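Local coordinates for conserved exported protein (Bacteroides fragilis, PDB 3CLW) that is of uncharacterised function but probably hydrolyses O-glycosidic bonds with a TIM-barrel domain, at residues I10-V15 against N455-Q460; T14-I19 against L348-A353; K408-K413 against S431-K436. All blocks are in the same frame, centred on the assembly; numbering follows the deposited sequence.

How the contacts relate
Contacts 1 and 2 both use strand 6-25, which serves first the outer β-structure and then the barrel, and contact 3 lies beside it. Contact 1 and contact 2 share Thr14, which ends a corner in that strand, and Val15, which follows it; their centres lie about 17 Å apart. Contact 3 lies closer to each, about 8 Å from contact 1 and about 10 Å from contact 2 between centres, because strand 408-414 runs antiparallel beside strand 6-25. Probable backbone bonds join them: Asp11 N to Ala411 O (2.8 Å) ties contact 1 to contact 3, and Tyr16 N to Arg409 O (2.7 Å) ties contact 2 to it.

Contact 1. Residues I10-V15 against N455-Q460; sequences IDKQTV and NCDHAQ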
# COMPACT_ATOMS: atom_id res chain seq x y z
N ILE A 10 -3.43 18.08 -21.62
CA ILE A 10 -4.31 17.34 -20.75
C ILE A 10 -5.65 17.16 -21.45
O ILE A 10 -6.24 18.13 -21.95
CB ILE A 10 -4.48 18.09 -19.42
CG1 ILE A 10 -3.13 18.13 -18.68
CG2 ILE A 10 -5.63 17.49 -18.57
CD1 ILE A 10 -3.17 18.67 -17.26
N ASP A 11 -6.15 15.93 -21.48
CA ASP A 11 -7.41 15.65 -22.14
C ASP A 11 -8.47 15.08 -21.16
O ASP A 11 -8.49 13.89 -20.86
CB ASP A 11 -7.14 14.75 -23.36
CG ASP A 11 -8.39 14.39 -24.13
OD1 ASP A 11 -9.45 15.07 -23.99
OD2 ASP A 11 -8.29 13.39 -24.88
N LYS A 12 -9.32 15.96 -20.67
CA LYS A 12 -10.40 15.61 -19.75
C LYS A 12 -11.42 14.61 -20.31
O LYS A 12 -12.21 14.03 -19.56
CB LYS A 12 -11.13 16.87 -19.26
CG LYS A 12 -10.23 17.88 -18.54
CD LYS A 12 -11.03 19.11 -18.10
CE LYS A 12 -10.12 20.17 -17.46
NZ LYS A 12 -10.84 21.45 -17.12
N GLN A 13 -11.41 14.42 -21.63
CA GLN A 13 -12.33 13.51 -22.29
C GLN A 13 -11.85 12.07 -22.36
O GLN A 13 -12.65 11.16 -22.59
CB GLN A 13 -12.66 14.01 -23.69
CG GLN A 13 -14.12 14.30 -23.87
CD GLN A 13 -14.50 15.70 -23.45
OE1 GLN A 13 -14.45 16.05 -22.27
NE2 GLN A 13 -14.93 16.50 -24.43
N THR A 14 -10.56 11.86 -22.17
CA THR A 14 -9.98 10.52 -22.14
C THR A 14 -9.73 10.13 -20.68
O THR A 14 -8.81 10.63 -20.06
CB THR A 14 -8.70 10.48 -22.95
OG1 THR A 14 -8.98 10.98 -24.27
CG2 THR A 14 -8.15 9.08 -23.05
N VAL A 15 -10.58 9.27 -20.16
CA VAL A 15 -10.61 8.90 -18.75
C VAL A 15 -10.11 7.46 -18.55
O VAL A 15 -10.48 6.55 -19.29
CB VAL A 15 -12.05 9.06 -18.18
CG1 VAL A 15 -12.08 8.78 -16.70
CG2 VAL A 15 -12.58 10.47 -18.44
N ASN A 455 -0.96 22.32 -20.96
CA ASN A 455 -2.13 22.78 -21.69
C ASN A 455 -3.36 22.08 -21.14
O ASN A 455 -3.55 20.88 -21.36
CB ASN A 455 -1.95 22.44 -23.16
CG ASN A 455 -2.96 23.12 -24.06
OD1 ASN A 455 -2.57 23.70 -25.07
ND2 ASN A 455 -4.25 23.04 -23.72
N CYS A 456 -4.19 22.84 -20.44
CA CYS A 456 -5.27 22.27 -19.65
C CYS A 456 -6.53 23.10 -19.80
O CYS A 456 -6.78 24.02 -19.01
CB CYS A 456 -4.83 22.19 -18.17
SG CYS A 456 -6.08 21.49 -17.08
N ASP A 457 -7.33 22.76 -20.82
CA ASP A 457 -8.47 23.59 -21.28
C ASP A 457 -8.02 25.03 -21.55
O ASP A 457 -7.18 25.27 -22.44
CB ASP A 457 -9.66 23.56 -20.30
CG ASP A 457 -10.70 22.49 -20.65
OD1 ASP A 457 -10.40 21.56 -21.44
OD2 ASP A 457 -11.84 22.58 -20.12
N HIS A 458 -8.54 25.98 -20.79
CA HIS A 458 -8.20 27.38 -21.01
C HIS A 458 -7.50 28.00 -19.82
O HIS A 458 -7.33 29.22 -19.75
CB HIS A 458 -9.44 28.16 -21.45
CG HIS A 458 -10.04 27.62 -22.71
ND1 HIS A 458 -11.31 27.07 -22.77
CD2 HIS A 458 -9.51 27.47 -23.95
CE1 HIS A 458 -11.54 26.64 -24.00
NE2 HIS A 458 -10.46 26.86 -24.73
N ALA A 459 -7.04 27.14 -18.91
CA ALA A 459 -6.33 27.55 -17.70
C ALA A 459 -4.94 28.11 -17.97
O ALA A 459 -4.20 27.59 -18.82
CB ALA A 459 -6.25 26.38 -16.72
N GLN A 460 -4.61 29.15 -17.22
CA GLN A 460 -3.36 29.87 -17.32
C GLN A 460 -2.40 29.56 -16.15
O GLN A 460 -1.17 29.56 -16.34
CB GLN A 460 -3.64 31.38 -17.35
O HOH W 1 -6.52 20.76 -22.34
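The carboxylate of Asp457 presents one of its faces to Lys12, whose CD, CE and NZ lie over it as the two side chains cross at about a right angle. Lys12 NZ stands 3.7 Å from Asp457 CG and 3.4 Å from Asp457 OD2, a weak hydrogen bond within a salt bridge between two exposed groups. A second carboxylate, that of Asp11, stays within its own segment: the backbone N of Gln13 meets OD1 and the hydroxyl of Thr14 meets OD2, both from above the same face of the group.

Deeper in, the backbones join. Ile10 N reaches Asn455 O at 2.8 Å with a nearly straight N-H...O angle of 175°. A water extends this link, donating to Ile10 O and Asn455 O and accepting from Asp457 N, the last at 2.6 Å. Ile10 CG1 is anti to the carbonyl carbon (chi1 -65°), and CD1 beyond it touches Cys456 CB at 4.0 Å; Val438 of strand 438-444 packs on both residues.

Both chains turn here. Cys456 to Ala459 is a type II' turn, while Asp11 to Thr14 is a type I turn braced by an Asx turn at Asp11. Together they close off the parallel pairing of strands 6-25 and 450-455, consistent with the β-sandwich that accompanies the barrel in family 30 hydrolases.

Contact 2. Residues T14-I19 against L348-A353; sequences TVYQEI and LANASA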
# COMPACT_ATOMS: atom_id res chain seq x y z
N THR A 14 -10.56 11.86 -22.17
CA THR A 14 -9.98 10.52 -22.14
C THR A 14 -9.73 10.13 -20.68
O THR A 14 -8.81 10.63 -20.06
CB THR A 14 -8.70 10.48 -22.95
OG1 THR A 14 -8.98 10.98 -24.27
CG2 THR A 14 -8.15 9.08 -23.05
N VAL A 15 -10.58 9.27 -20.16
CA VAL A 15 -10.61 8.90 -18.75
C VAL A 15 -10.11 7.46 -18.55
O VAL A 15 -10.48 6.55 -19.29
CB VAL A 15 -12.05 9.06 -18.18
CG1 VAL A 15 -12.08 8.78 -16.70
CG2 VAL A 15 -12.58 10.47 -18.44
N TYR A 16 -9.24 7.25 -17.55
CA TYR A 16 -8.83 5.90 -17.15
C TYR A 16 -9.49 5.43 -15.85
O TYR A 16 -10.70 5.59 -15.69
CB TYR A 16 -7.31 5.81 -17.12
CG TYR A 16 -6.72 6.28 -18.42
CD1 TYR A 16 -6.83 5.51 -19.58
CD2 TYR A 16 -6.10 7.52 -18.50
CE1 TYR A 16 -6.31 5.97 -20.80
CE2 TYR A 16 -5.58 7.99 -19.70
CZ TYR A 16 -5.69 7.21 -20.85
OH TYR A 16 -5.16 7.69 -22.02
N GLN A 17 -8.70 4.84 -14.94
CA GLN A 17 -9.22 4.24 -13.69
C GLN A 17 -9.70 5.29 -12.68
O GLN A 17 -9.28 6.44 -12.72
CB GLN A 17 -8.18 3.29 -13.04
CG GLN A 17 -7.07 3.99 -12.19
CD GLN A 17 -5.89 4.48 -13.02
OE1 GLN A 17 -6.00 4.67 -14.23
NE2 GLN A 17 -4.73 4.64 -12.37
N GLU A 18 -10.60 4.85 -11.80
CA GLU A 18 -11.00 5.59 -10.62
C GLU A 18 -9.96 5.35 -9.50
O GLU A 18 -9.49 4.22 -9.34
CB GLU A 18 -12.36 5.09 -10.17
CG GLU A 18 -12.96 5.77 -8.94
CD GLU A 18 -14.28 5.10 -8.51
OE1 GLU A 18 -14.33 3.84 -8.41
OE2 GLU A 18 -15.27 5.83 -8.29
N ILE A 19 -9.60 6.40 -8.77
CA ILE A 19 -8.69 6.27 -7.61
C ILE A 19 -9.46 5.85 -6.36
O ILE A 19 -10.47 6.47 -6.01
CB ILE A 19 -7.90 7.56 -7.30
CG1 ILE A 19 -7.17 8.11 -8.54
CG2 ILE A 19 -6.92 7.35 -6.13
CD1 ILE A 19 -6.00 7.23 -9.01
N LEU A 348 0.73 2.64 -15.95
CA LEU A 348 0.93 1.44 -16.74
C LEU A 348 0.03 0.30 -16.27
O LEU A 348 -0.65 -0.31 -17.08
CB LEU A 348 2.40 1.01 -16.78
CG LEU A 348 3.40 2.02 -17.33
CD1 LEU A 348 4.71 1.33 -17.64
CD2 LEU A 348 2.87 2.73 -18.56
N ALA A 349 0.00 0.04 -14.96
CA ALA A 349 -0.83 -1.02 -14.40
C ALA A 349 -2.23 -0.50 -14.10
O ALA A 349 -3.10 -1.29 -13.71
CB ALA A 349 -0.17 -1.62 -13.17
N ASN A 350 -2.45 0.79 -14.32
CA ASN A 350 -3.72 1.47 -14.04
C ASN A 350 -4.25 1.20 -12.63
O ASN A 350 -5.46 0.97 -12.44
CB ASN A 350 -4.78 1.12 -15.10
CG ASN A 350 -4.61 1.90 -16.40
OD1 ASN A 350 -5.53 2.55 -16.87
ND2 ASN A 350 -3.43 1.84 -16.97
N ALA A 351 -3.35 1.22 -11.64
CA ALA A 351 -3.72 0.80 -10.29
C ALA A 351 -4.73 1.76 -9.73
O ALA A 351 -4.58 2.97 -9.91
CB ALA A 351 -2.49 0.76 -9.40
N SER A 352 -5.75 1.26 -9.03
CA SER A 352 -6.65 2.16 -8.30
C SER A 352 -6.20 2.57 -6.89
O SER A 352 -6.84 3.41 -6.26
CB SER A 352 -8.09 1.62 -8.25
OG SER A 352 -8.72 1.77 -9.53
N ALA A 353 -5.14 1.93 -6.38
CA ALA A 353 -4.59 2.23 -5.05
C ALA A 353 -3.12 1.92 -5.08
O ALA A 353 -2.70 1.02 -5.83
CB ALA A 353 -5.26 1.43 -3.97
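Gln17 reaches across to Asn350, Ala351 and Ser352 with the whole length of its side chain. Its CG sits between the backbone N and the carbonyl carbon (chi1 80°), and touches Asn350 O at 3.4 Å. Beyond a bend at chi2, Gln17 NE2 gives a hydrogen bond to Ala351 O at 3.0 Å; the donor lies well above the carbonyl plane, 44° out of it. Next along the strand, the hydroxyl of Ser352 donates to Glu18 O at 2.6 Å, nearly along the C=O axis, and so satisfies a buried OG.

The other end of the Gln17 amide meets Asn350 differently. Gln17 OE1 and Asn350 OD1, both acceptors, lie 3.4 Å apart, with the two amide planes turned 38° from each other. Tyr16 CB completes this corner, 3.7 Å from Asn350 OD1.

The second shell explains the placement. Gln17 NE2 is gripped by two carbonyls, Leu346 O near the end of helix 328-347 and Ala351 O, while Arg409 donates through NE to Gln17 OE1 and, weakly, through NH2 to Asn350 OD1. Asn350 has a positive phi where the chain leaves that helix, and the carboxylate of Glu18 pairs with Lys307.

Chemically, the guanidinium probably offsets the repulsion between the two amide oxygens. Gln17 NE2 ties strand 6-25 to the segment leading into strand 353-356, while its OE1 is held by Arg409 of strand 408-414.

Contact 3. Residues K408-K413 against S431-K436; sequences KRIAIK and SYTDGK
Arg409 and Tyr432 face each other from the same side of the sheet; Arg409 CG is anti to the backbone N (chi1 -169°), and Tyr432 CG is anti to the carbonyl carbon (chi1 -51°). Arg409 CB, CG and CD pass Tyr432 CE1 obliquely, CG at 3.6 Å, while the guanidinium, its NE hydrogen-bonded to Gln17 OE1, is turned 60° from the ring.

Beneath these side chains the backbones pair antiparallel. Lys408 and Thr433 form a hydrogen-bonded pair, Lys408 N to Thr433 O at 2.9 Å and Thr433 N to Lys408 O at 2.8 Å, followed by a non-hydrogen-bonded pair, Arg409 with Tyr432. Farther on, Ile410 N donates to Ser431 O at 3.0 Å, and a water then links Ile410 O, Ser431 N and Arg409 NH1.

On the other face Ile410 crosses Thr433 at about a right angle, its CG2 3.7 Å from Thr433 CG2. Ile412 CD1 touches Ser431 OG at 3.3 Å; that hydroxyl is hydrogen-bonded to Thr440. Past the strand, Thr433 OG1, also bonded to Glu437 O, forms an ST turn, which with an Asx turn at Asp434 shapes the reversal into strand 438-444.

Strand 408-414 lies between strands 6-25 and 427-433. Helix 328-347 meets the Arg409 and Tyr432 face through Thr347 and Leu346, while Val438 packs on Ile410 and Thr433, and Ile10 on Ile412 and Ser431.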
# COMPACT_ATOMS: atom_id res chain seq x y z
N LYS A 408 -10.58 10.54 -11.13
CA LYS A 408 -10.20 9.63 -12.18
C LYS A 408 -8.92 10.10 -12.82
O LYS A 408 -8.70 11.29 -12.95
CB LYS A 408 -11.35 9.47 -13.16
CG LYS A 408 -12.49 8.74 -12.45
CD LYS A 408 -13.71 8.56 -13.29
CE LYS A 408 -14.68 7.64 -12.57
NZ LYS A 408 -16.08 8.15 -12.77
N ARG A 409 -8.05 9.15 -13.16
CA ARG A 409 -6.92 9.44 -14.00
C ARG A 409 -7.42 9.81 -15.41
O ARG A 409 -8.35 9.19 -15.93
CB ARG A 409 -5.96 8.25 -14.08
CG ARG A 409 -4.66 8.61 -14.73
CD ARG A 409 -3.65 7.52 -14.64
NE ARG A 409 -3.93 6.43 -15.56
CZ ARG A 409 -3.41 6.32 -16.79
NH1 ARG A 409 -2.62 7.27 -17.26
NH2 ARG A 409 -3.68 5.27 -17.55
N ILE A 410 -6.81 10.83 -16.00
CA ILE A 410 -7.20 11.31 -17.33
C ILE A 410 -5.93 11.39 -18.16
O ILE A 410 -4.83 11.25 -17.62
CB ILE A 410 -7.93 12.67 -17.27
CG1 ILE A 410 -7.06 13.74 -16.57
CG2 ILE A 410 -9.25 12.50 -16.54
CD1 ILE A 410 -7.75 15.07 -16.38
N ALA A 411 -6.09 11.57 -19.47
CA ALA A 411 -4.95 11.60 -20.39
C ALA A 411 -4.12 12.88 -20.27
O ALA A 411 -4.66 13.98 -20.11
CB ALA A 411 -5.44 11.42 -21.84
N ILE A 412 -2.81 12.73 -20.36
CA ILE A 412 -1.89 13.86 -20.50
C ILE A 412 -0.77 13.39 -21.44
O ILE A 412 0.06 12.59 -21.07
CB ILE A 412 -1.37 14.43 -19.13
CG1 ILE A 412 -0.30 15.52 -19.34
CG2 ILE A 412 -0.80 13.31 -18.24
CD1 ILE A 412 0.02 16.39 -18.11
N LYS A 413 -0.79 13.86 -22.68
CA LYS A 413 0.14 13.38 -23.68
C LYS A 413 1.11 14.48 -24.10
O LYS A 413 0.73 15.63 -24.27
CB LYS A 413 -0.61 12.82 -24.89
N SER A 431 -2.03 12.78 -14.83
CA SER A 431 -3.05 13.72 -14.35
C SER A 431 -4.31 13.04 -13.86
O SER A 431 -4.59 11.91 -14.25
CB SER A 431 -3.39 14.75 -15.44
OG SER A 431 -2.24 15.46 -15.83
N TYR A 432 -5.06 13.72 -13.00
CA TYR A 432 -6.21 13.12 -12.29
C TYR A 432 -7.15 14.24 -12.07
O TYR A 432 -6.71 15.35 -11.94
CB TYR A 432 -5.79 12.52 -10.91
CG TYR A 432 -4.62 11.61 -11.05
CD1 TYR A 432 -4.80 10.24 -11.14
CD2 TYR A 432 -3.34 12.12 -11.15
CE1 TYR A 432 -3.74 9.41 -11.35
CE2 TYR A 432 -2.25 11.29 -11.34
CZ TYR A 432 -2.47 9.94 -11.45
OH TYR A 432 -1.40 9.11 -11.63
N THR A 433 -8.44 13.95 -12.01
CA THR A 433 -9.43 15.01 -11.76
C THR A 433 -10.69 14.53 -11.02
O THR A 433 -11.08 13.38 -11.13
CB THR A 433 -9.86 15.75 -13.06
OG1 THR A 433 -10.68 16.88 -12.72
CG2 THR A 433 -10.64 14.86 -14.00
N ASP A 434 -11.31 15.44 -10.29
CA ASP A 434 -12.65 15.22 -9.78
C ASP A 434 -13.68 16.13 -10.48
O ASP A 434 -14.80 16.28 -10.00
CB ASP A 434 -12.69 15.45 -8.26
CG ASP A 434 -12.34 16.90 -7.87
OD1 ASP A 434 -11.84 17.69 -8.71
OD2 ASP A 434 -12.56 17.25 -6.69
N GLY A 435 -13.29 16.74 -11.59
CA GLY A 435 -14.14 17.70 -12.27
C GLY A 435 -14.11 19.12 -11.69
O GLY A 435 -14.78 20.01 -12.22
N LYS A 436 -13.38 19.33 -10.59
CA LYS A 436 -13.26 20.66 -9.98
C LYS A 436 -11.81 21.12 -9.94
O LYS A 436 -11.53 22.31 -10.07
CB LYS A 436 -13.83 20.69 -8.55
CG LYS A 436 -15.33 20.44 -8.40
CD LYS A 436 -15.61 19.85 -7.02
CE LYS A 436 -16.65 18.71 -7.07
NZ LYS A 436 -18.07 19.17 -6.78
O HOH W 2 -2.44 10.35 -16.69